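Local coordinates for 3-oxoadipate enol-lactonase (Burkholderia xenovorans, PDB 2XUA), which probably hydrolyses 3-oxoadipate enol-lactone as a member of the alpha/beta hydrolase fold family, a step in catechol metabolism, at residues S66-K70 with G71-I75. Residues are numbered along the deposited sequence; the frame is centred on the assembly and turned at random.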
ATOM      1  N   SER B  66      -3.161   7.268   9.522  1.00 18.50           N
ATOM      2  CA  SER B  66      -4.028   8.010  10.414  1.00 19.42           C
ATOM      3  C   SER B  66      -3.232   8.257  11.709  1.00 20.53           C
ATOM      4  O   SER B  66      -2.178   7.615  11.943  1.00 18.96           O
ATOM      5  CB  SER B  66      -5.306   7.240  10.735  1.00 18.46           C
ATOM      6  OG  SER B  66      -6.204   7.182   9.603  1.00 18.12           O
ATOM      7  N   GLU B  67      -3.761   9.119  12.569  1.00 20.63           N
ATOM      8  CA  GLU B  67      -3.136   9.361  13.856  1.00 23.92           C
ATOM      9  C   GLU B  67      -3.304   8.132  14.715  1.00 23.64           C
ATOM     10  O   GLU B  67      -4.280   7.401  14.579  1.00 22.31           O
ATOM     11  CB  GLU B  67      -3.839  10.539  14.513  1.00 23.81           C
ATOM     12  CG  GLU B  67      -3.306  10.961  15.898  1.00 29.95           C
ATOM     13  CD  GLU B  67      -4.256  11.968  16.566  1.00 35.93           C
ATOM     14  OE1 GLU B  67      -4.290  13.140  16.142  1.00 41.43           O
ATOM     15  OE2 GLU B  67      -5.014  11.578  17.459  1.00 39.64           O
ATOM     16  N   ALA B  68      -2.332   7.879  15.586  1.00 27.15           N
ATOM     17  CA  ALA B  68      -2.569   6.947  16.694  1.00 30.27           C
ATOM     18  C   ALA B  68      -2.731   7.686  18.040  1.00 33.53           C
ATOM     19  O   ALA B  68      -1.780   7.795  18.781  1.00 34.20           O
ATOM     20  CB  ALA B  68      -1.452   5.944  16.780  1.00 29.76           C
ATOM     21  N   PRO B  69      -3.938   8.154  18.378  1.00 36.09           N
ATOM     22  CA  PRO B  69      -4.047   8.872  19.648  1.00 38.10           C
ATOM     23  C   PRO B  69      -3.890   7.954  20.870  1.00 40.19           C
ATOM     24  O   PRO B  69      -3.548   6.759  20.738  1.00 40.56           O
ATOM     25  CB  PRO B  69      -5.465   9.452  19.602  1.00 38.08           C
ATOM     26  CG  PRO B  69      -6.238   8.537  18.746  1.00 37.66           C
ATOM     27  CD  PRO B  69      -5.256   7.757  17.868  1.00 35.95           C
ATOM     28  N   LYS B  70      -4.092   8.534  22.060  1.00 41.78           N
ATOM     29  CA  LYS B  70      -3.823   7.835  23.314  1.00 42.86           C
ATOM     30  C   LYS B  70      -4.868   6.760  23.524  1.00 42.05           C
ATOM     31  O   LYS B  70      -6.087   7.024  23.471  1.00 42.72           O
ATOM     32  CB  LYS B  70      -3.780   8.825  24.514  1.00 43.56           C
ATOM     33  CG  LYS B  70      -3.855   8.147  25.917  1.00 47.54           C
ATOM     34  CD  LYS B  70      -3.670   9.160  27.103  1.00 53.53           C
ATOM     35  CE  LYS B  70      -4.975   9.931  27.508  1.00 55.54           C
ATOM     36  NZ  LYS B  70      -5.958   9.167  28.380  1.00 56.69           N
ATOM     37  N   GLY B  71      -4.385   5.543  23.721  1.00 41.38           N
ATOM     38  CA  GLY B  71      -5.276   4.432  24.036  1.00 40.64           C
ATOM     39  C   GLY B  71      -5.453   4.221  25.544  1.00 39.45           C
ATOM     40  O   GLY B  71      -4.825   4.937  26.328  1.00 39.67           O
ATOM     41  N   PRO B  72      -6.300   3.245  25.953  1.00 37.88           N
ATOM     42  CA  PRO B  72      -6.972   2.244  25.106  1.00 36.12           C
ATOM     43  C   PRO B  72      -7.986   2.898  24.174  1.00 34.17           C
ATOM     44  O   PRO B  72      -8.366   4.032  24.424  1.00 34.34           O
ATOM     45  CB  PRO B  72      -7.742   1.408  26.115  1.00 35.89           C
ATOM     46  CG  PRO B  72      -8.127   2.375  27.178  1.00 37.35           C
ATOM     47  CD  PRO B  72      -6.878   3.264  27.314  1.00 38.33           C
ATOM     48  N   TYR B  73      -8.432   2.198  23.123  1.00 30.32           N
ATOM     49  CA  TYR B  73      -9.515   2.737  22.289  1.00 27.99           C
ATOM     50  C   TYR B  73     -10.754   1.990  22.641  1.00 27.08           C
ATOM     51  O   TYR B  73     -10.717   0.922  23.299  1.00 27.14           O
ATOM     52  CB  TYR B  73      -9.241   2.607  20.768  1.00 25.79           C
ATOM     53  CG  TYR B  73      -7.963   3.231  20.301  1.00 25.52           C
ATOM     54  CD1 TYR B  73      -7.408   4.317  20.955  1.00 21.82           C
ATOM     55  CD2 TYR B  73      -7.338   2.776  19.144  1.00 21.84           C
ATOM     56  CE1 TYR B  73      -6.230   4.885  20.505  1.00 24.76           C
ATOM     57  CE2 TYR B  73      -6.200   3.341  18.688  1.00 23.11           C
ATOM     58  CZ  TYR B  73      -5.626   4.403  19.365  1.00 23.17           C
ATOM     59  OH  TYR B  73      -4.455   4.940  18.899  1.00 22.09           O
ATOM     60  N   THR B  74     -11.871   2.520  22.204  1.00 26.61           N
ATOM     61  CA  THR B  74     -13.115   1.854  22.486  1.00 25.93           C
ATOM     62  C   THR B  74     -13.889   1.711  21.208  1.00 26.44           C
ATOM     63  O   THR B  74     -13.644   2.479  20.255  1.00 26.32           O
ATOM     64  CB  THR B  74     -13.957   2.660  23.502  1.00 27.30           C
ATOM     65  OG1 THR B  74     -14.377   3.898  22.899  1.00 23.47           O
ATOM     66  CG2 THR B  74     -13.127   2.963  24.784  1.00 26.57           C
ATOM     67  N   ILE B  75     -14.833   0.770  21.206  1.00 25.14           N
ATOM     68  CA  ILE B  75     -15.776   0.567  20.086  1.00 26.02           C
ATOM     69  C   ILE B  75     -16.607   1.846  19.784  1.00 26.96           C
ATOM     70  O   ILE B  75     -16.965   2.109  18.598  1.00 24.80           O
ATOM     71  CB  ILE B  75     -16.642  -0.702  20.273  1.00 25.48           C
ATOM     72  CG1 ILE B  75     -17.421  -1.091  19.005  1.00 26.40           C
ATOM     73  CG2 ILE B  75     -17.680  -0.533  21.492  1.00 26.07           C
ATOM     74  CD1 ILE B  75     -16.540  -1.387  17.764  1.00 26.62           C
TER
HETATM   75  O   HOH W   1      -8.908   6.655  24.516  1.00 36.78           O
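P69 and Y73 meet across a turn in one continuous loop, where the backbone of 66-70 runs out to K70, turns aside at K70-G71 and leaves as 71-75 at a wide angle, with a cis peptide bond before P72. No direct backbone hydrogen bond links the two segments here; a water spans them instead, donating to K70 O at 3.0 Å and to P72 O at 2.7 Å. A tyrosine side chain makes the other link across the turn. Its CG lies anti to the carbonyl carbon and beside the backbone N (chi1 -56°), a setting that carries the ring across the inside of the turn to the backbone of P69. There the hydroxyl donates to P69 O, with 2.7 Å between Y73 OH and that oxygen. The approach makes an angle of 128° at the carbonyl oxygen and is tilted 33° from the carbonyl plane. The same hydroxyl lies against the proline ring, Y73 OH being 3.1 Å from P69 CD, while Y73 CZ packs on that carbon at 3.7 Å; the two side chains cross at about a right angle. K70 O sits at the ring edge, in its plane, 3.7 Å from Y73 CE1, and A68 CB lies 3.8 Å from Y73 OH. Y73 thus spans the turn, its hydroxyl gripping the carbonyl of P69 through one hydrogen bond. Earlier in the same loop, R61 makes a cation-pi contact with Y73, and helix 183-195 packs against the tyrosine through S188, N189 and A192. The arrangement belongs to a surface loop with a cis peptide before P72 that links strand 54-58 to helix 75-88, a beta-alpha connection of the alpha/beta hydrolase fold.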